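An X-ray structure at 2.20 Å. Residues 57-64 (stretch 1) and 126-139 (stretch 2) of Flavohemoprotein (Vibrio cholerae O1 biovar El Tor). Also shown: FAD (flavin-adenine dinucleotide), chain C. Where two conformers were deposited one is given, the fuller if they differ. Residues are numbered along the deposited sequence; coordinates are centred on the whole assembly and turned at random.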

# COMPACT_ATOMS: atom_id res chain seq x y z
N TYR A 57 -2.85 -13.29 12.52
CA TYR A 57 -3.49 -12.50 11.45
C TYR A 57 -4.22 -13.42 10.46
O TYR A 57 -3.67 -14.45 10.05
CB TYR A 57 -2.50 -11.59 10.71
CG TYR A 57 -1.97 -10.52 11.60
CD1 TYR A 57 -2.80 -9.48 12.03
CD2 TYR A 57 -0.67 -10.58 12.08
CE1 TYR A 57 -2.34 -8.50 12.91
CE2 TYR A 57 -0.20 -9.63 12.96
CZ TYR A 57 -1.04 -8.58 13.37
OH TYR A 57 -0.56 -7.63 14.24
N SER A 58 -5.44 -13.04 10.12
CA SER A 58 -6.31 -13.85 9.30
C SER A 58 -5.86 -13.81 7.86
O SER A 58 -5.46 -12.77 7.35
CB SER A 58 -7.73 -13.29 9.34
OG SER A 58 -8.28 -13.34 10.65
N LEU A 59 -5.93 -14.95 7.17
CA LEU A 59 -5.72 -14.93 5.72
C LEU A 59 -6.90 -14.17 5.05
O LEU A 59 -8.04 -14.36 5.43
CB LEU A 59 -5.57 -16.36 5.22
CG LEU A 59 -4.31 -16.92 5.89
CD1 LEU A 59 -4.46 -18.36 6.18
CD2 LEU A 59 -3.08 -16.63 5.06
N SER A 60 -6.61 -13.27 4.11
CA SER A 60 -7.69 -12.48 3.49
C SER A 60 -7.83 -12.71 2.00
O SER A 60 -8.46 -11.89 1.30
CB SER A 60 -7.46 -10.99 3.70
OG SER A 60 -6.21 -10.62 3.15
N HIS A 61 -7.20 -13.78 1.51
CA HIS A 61 -7.48 -14.27 0.16
C HIS A 61 -7.73 -15.79 0.19
O HIS A 61 -7.49 -16.42 1.21
CB HIS A 61 -6.33 -13.89 -0.81
CG HIS A 61 -6.81 -13.52 -2.17
ND1 HIS A 61 -7.40 -14.43 -3.03
CD2 HIS A 61 -6.83 -12.32 -2.82
CE1 HIS A 61 -7.73 -13.82 -4.16
NE2 HIS A 61 -7.41 -12.54 -4.05
N ALA A 62 -8.22 -16.35 -0.92
CA ALA A 62 -8.38 -17.80 -1.09
C ALA A 62 -7.03 -18.55 -1.09
O ALA A 62 -6.01 -18.03 -1.53
CB ALA A 62 -9.12 -18.09 -2.40
N SER A 63 -7.04 -19.79 -0.62
CA SER A 63 -5.82 -20.61 -0.62
C SER A 63 -5.43 -20.98 -2.07
O SER A 63 -6.28 -21.33 -2.89
CB SER A 63 -6.07 -21.86 0.20
OG SER A 63 -4.87 -22.60 0.33
N ASN A 64 -4.15 -20.87 -2.40
CA ASN A 64 -3.70 -21.23 -3.75
C ASN A 64 -2.35 -21.93 -3.77
O ASN A 64 -1.76 -22.13 -4.81
CB ASN A 64 -3.65 -20.01 -4.66
CG ASN A 64 -2.61 -18.99 -4.23
OD1 ASN A 64 -1.73 -19.24 -3.38
ND2 ASN A 64 -2.70 -17.81 -4.83
N ALA A 126 -13.57 -7.83 8.61
CA ALA A 126 -13.73 -8.13 7.20
C ALA A 126 -12.62 -9.05 6.63
O ALA A 126 -12.83 -9.69 5.62
CB ALA A 126 -13.85 -6.83 6.37
N THR A 127 -11.45 -9.08 7.27
CA THR A 127 -10.31 -9.81 6.72
C THR A 127 -10.61 -11.31 6.44
O THR A 127 -10.49 -11.76 5.29
CB THR A 127 -9.02 -9.61 7.59
OG1 THR A 127 -8.75 -8.22 7.74
CG2 THR A 127 -7.83 -10.29 6.96
N PRO A 128 -11.04 -12.09 7.46
CA PRO A 128 -11.34 -13.49 7.10
C PRO A 128 -12.53 -13.63 6.14
O PRO A 128 -12.54 -14.57 5.34
CB PRO A 128 -11.66 -14.13 8.44
CG PRO A 128 -12.08 -12.95 9.32
CD PRO A 128 -11.20 -11.85 8.90
N MET A 129 -13.48 -12.69 6.20
CA MET A 129 -14.61 -12.71 5.31
C MET A 129 -14.16 -12.54 3.89
O MET A 129 -14.78 -13.07 2.98
CB MET A 129 -15.61 -11.61 5.63
CG MET A 129 -16.30 -11.77 6.96
SD MET A 129 -16.94 -13.46 7.26
CE MET A 129 -17.51 -13.14 8.92
N GLN A 130 -13.07 -11.80 3.69
CA GLN A 130 -12.51 -11.65 2.36
C GLN A 130 -11.96 -12.98 1.76
O GLN A 130 -12.10 -13.23 0.56
CB GLN A 130 -11.43 -10.57 2.35
CG GLN A 130 -11.34 -9.84 0.98
CD GLN A 130 -12.59 -9.01 0.64
OE1 GLN A 130 -13.47 -8.80 1.49
NE2 GLN A 130 -12.67 -8.57 -0.60
N ALA A 131 -11.33 -13.80 2.60
CA ALA A 131 -10.85 -15.12 2.17
C ALA A 131 -12.05 -15.94 1.76
O ALA A 131 -12.02 -16.63 0.76
CB ALA A 131 -10.04 -15.83 3.30
N ILE A 132 -13.13 -15.82 2.52
CA ILE A 132 -14.34 -16.59 2.23
C ILE A 132 -15.00 -16.12 0.93
O ILE A 132 -15.31 -16.95 0.08
CB ILE A 132 -15.33 -16.54 3.40
CG1 ILE A 132 -14.69 -17.19 4.65
CG2 ILE A 132 -16.64 -17.26 3.01
CD1 ILE A 132 -15.58 -17.18 5.90
N LEU A 133 -15.18 -14.81 0.76
CA LEU A 133 -15.67 -14.30 -0.52
C LEU A 133 -14.87 -14.83 -1.70
O LEU A 133 -15.44 -15.28 -2.68
CB LEU A 133 -15.56 -12.79 -0.58
CG LEU A 133 -16.58 -11.98 0.20
CD1 LEU A 133 -16.22 -10.48 0.09
CD2 LEU A 133 -18.01 -12.28 -0.29
N HIS A 134 -13.55 -14.72 -1.63
CA HIS A 134 -12.74 -15.17 -2.76
C HIS A 134 -12.89 -16.66 -3.05
O HIS A 134 -12.92 -17.08 -4.22
CB HIS A 134 -11.27 -14.80 -2.60
CG HIS A 134 -10.98 -13.37 -2.93
ND1 HIS A 134 -11.10 -12.87 -4.21
CD2 HIS A 134 -10.56 -12.34 -2.16
CE1 HIS A 134 -10.76 -11.59 -4.21
NE2 HIS A 134 -10.44 -11.24 -2.97
N THR A 135 -13.01 -17.46 -1.98
CA THR A 135 -13.19 -18.92 -2.13
C THR A 135 -14.54 -19.23 -2.77
O THR A 135 -14.63 -20.06 -3.66
CB THR A 135 -13.11 -19.66 -0.76
OG1 THR A 135 -11.88 -19.33 -0.14
CG2 THR A 135 -13.17 -21.18 -0.97
N LEU A 136 -15.59 -18.55 -2.32
CA LEU A 136 -16.93 -18.80 -2.85
C LEU A 136 -17.02 -18.33 -4.29
O LEU A 136 -17.78 -18.89 -5.06
CB LEU A 136 -17.99 -18.11 -1.99
CG LEU A 136 -18.06 -18.62 -0.54
CD1 LEU A 136 -19.17 -17.89 0.25
CD2 LEU A 136 -18.29 -20.11 -0.45
N ALA A 137 -16.25 -17.30 -4.66
CA ALA A 137 -16.24 -16.82 -6.04
C ALA A 137 -15.65 -17.89 -6.95
O ALA A 137 -16.24 -18.26 -7.98
CB ALA A 137 -15.43 -15.55 -6.16
N LYS A 138 -14.50 -18.39 -6.54
CA LYS A 138 -13.81 -19.48 -7.20
C LYS A 138 -14.73 -20.70 -7.41
O LYS A 138 -14.69 -21.33 -8.46
CB LYS A 138 -12.57 -19.84 -6.37
CG LYS A 138 -11.76 -21.00 -6.89
CD LYS A 138 -10.51 -21.23 -6.05
CE LYS A 138 -9.62 -19.98 -5.97
NZ LYS A 138 -8.26 -20.29 -5.38
N GLN A 139 -15.56 -20.99 -6.42
CA GLN A 139 -16.46 -22.14 -6.44
C GLN A 139 -17.81 -21.86 -7.06
O GLN A 139 -18.70 -22.72 -7.04
CB GLN A 139 -16.61 -22.72 -5.02
CG GLN A 139 -15.30 -23.34 -4.55
CD GLN A 139 -15.27 -23.66 -3.08
OE1 GLN A 139 -16.26 -23.47 -2.36
NE2 GLN A 139 -14.14 -24.15 -2.61
PA FAD C . -0.62 -4.68 21.24
O1A FAD C . -0.74 -6.06 21.57
O2A FAD C . 0.58 -3.95 21.43
O5B FAD C . -1.70 -3.93 22.05
C5B FAD C . -2.92 -4.54 22.37
C4B FAD C . -3.92 -3.60 23.03
O4B FAD C . -3.55 -3.32 24.37
C3B FAD C . -3.93 -2.29 22.30
O3B FAD C . -5.25 -1.79 22.33
C2B FAD C . -3.05 -1.41 23.12
O2B FAD C . -3.52 -0.11 22.97
C1B FAD C . -3.21 -1.96 24.51
N9A FAD C . -1.94 -1.85 25.21
C8A FAD C . -0.75 -2.20 24.76
N7A FAD C . 0.20 -1.94 25.65
C5A FAD C . -0.39 -1.40 26.70
C6A FAD C . 0.06 -0.89 27.99
N6A FAD C . 1.35 -0.91 28.34
N1A FAD C . -0.88 -0.40 28.78
C2A FAD C . -2.15 -0.39 28.44
N3A FAD C . -2.62 -0.83 27.29
C4A FAD C . -1.80 -1.33 26.39
N1 FAD C . -5.65 -8.24 13.48
C2 FAD C . -5.64 -7.78 12.23
O2 FAD C . -5.24 -6.66 12.04
N3 FAD C . -6.02 -8.49 11.18
C4 FAD C . -6.44 -9.71 11.28
O4 FAD C . -6.77 -10.30 10.29
C4X FAD C . -6.51 -10.29 12.63
N5 FAD C . -6.94 -11.52 12.83
C5X FAD C . -7.00 -12.02 14.05
C6 FAD C . -7.46 -13.29 14.21
C7 FAD C . -7.54 -13.84 15.45
C7M FAD C . -8.04 -15.22 15.62
C8 FAD C . -7.12 -13.07 16.61
C8M FAD C . -7.21 -13.71 17.95
C9 FAD C . -6.65 -11.80 16.47
C9A FAD C . -6.58 -11.24 15.22
N10 FAD C . -6.12 -9.95 15.04
C10 FAD C . -6.08 -9.46 13.75
C1' FAD C . -5.66 -9.16 16.18
C2' FAD C . -4.13 -9.13 16.20
O2' FAD C . -3.55 -10.40 16.39
C3' FAD C . -3.49 -8.28 17.27
O3' FAD C . -4.00 -8.57 18.54
C4' FAD C . -3.49 -6.79 16.99
O4' FAD C . -2.89 -6.56 15.74
C5' FAD C . -2.82 -5.95 18.07
O5' FAD C . -1.46 -6.23 18.25
P FAD C . -0.39 -5.15 18.53
O1P FAD C . 0.80 -5.86 18.86
O2P FAD C . -0.38 -4.26 17.43
O3P FAD C . -0.99 -4.43 19.75
O HOH W 1 -9.50 -20.80 0.04

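The contact sets a loop, running on from a strand, against one side of a helix, and it buries 530 Å² without a clear direct hydrogen bond between the two. Close packing, one aromatic stack and one bridging water do the work.

The backbones come closest at Ala 131. Its methyl meets two loop carbonyls, with Leu 59 O and His 61 O each 3.3 Å from Ala 131 CB, and the CA atoms of His 61 and Ala 131 come within 4.0 Å. A small side chain lets the backbone approach this closely. Leu 59 points CA-to-CB away from the helix and its side chain comes no nearer than 4.9 Å, so that its carbonyl makes the contact.

Upstream, Thr 127 faces both the loop and the flavin. In the m rotamer its CG2 lies 3.4 Å from Ser 60 CB and 3.5 Å from Ser 58 O, while OG1 is hydrogen-bonded to a residue just outside the stretch. The methyl also sits 3.5 Å from FAD O4, the atom that accepts a hydrogen bond from Ser 58 N (3.1 Å). Ser 58 points CB toward the helix, and its m rotamer leaves OG 3.7 Å from Pro 128 CD. Ser 60 takes the p rotamer, and its OG is satisfied elsewhere in the structure; its CA makes a CA-H...O contact with Thr 127 O, at 3.4 Å.

The histidine pair is the most distinctive feature. His 61 leaves the backbone pointing away from the helix, yet chi1 of -142°, off the usual wells, brings its ring back over that of His 134. The rings stack face to face, centroids 3.7 Å apart and planes at 12°. The same pose puts ND1 where it accepts a hydrogen bond from Ala 62 N (3.0 Å), anchoring the ring to its own loop. His 134, chi1 -79° (m), points toward the loop, and one face of its ring meets that of His 61; His 61 NE2 and His 134 NE2 are 3.5 Å apart, but the angle is too poor for a hydrogen bond.

Ala 62 fits beside this stack, its CB 3.9 Å from His 134 CB and 3.8 Å from Thr 135 OG1. Thr 135, again m, turns OG1 back to Ala 131 O (2.8 Å) and accepts from a water (2.8 Å) that in turn accepts from Ser 63 N (2.7 Å). One hydroxyl thus caters for both its helix and the loop. At the exposed end, Lys 138 extends through t chi1 and chi2, then bends at chi3 (m), bringing NZ 3.3 Å from Ser 63 O.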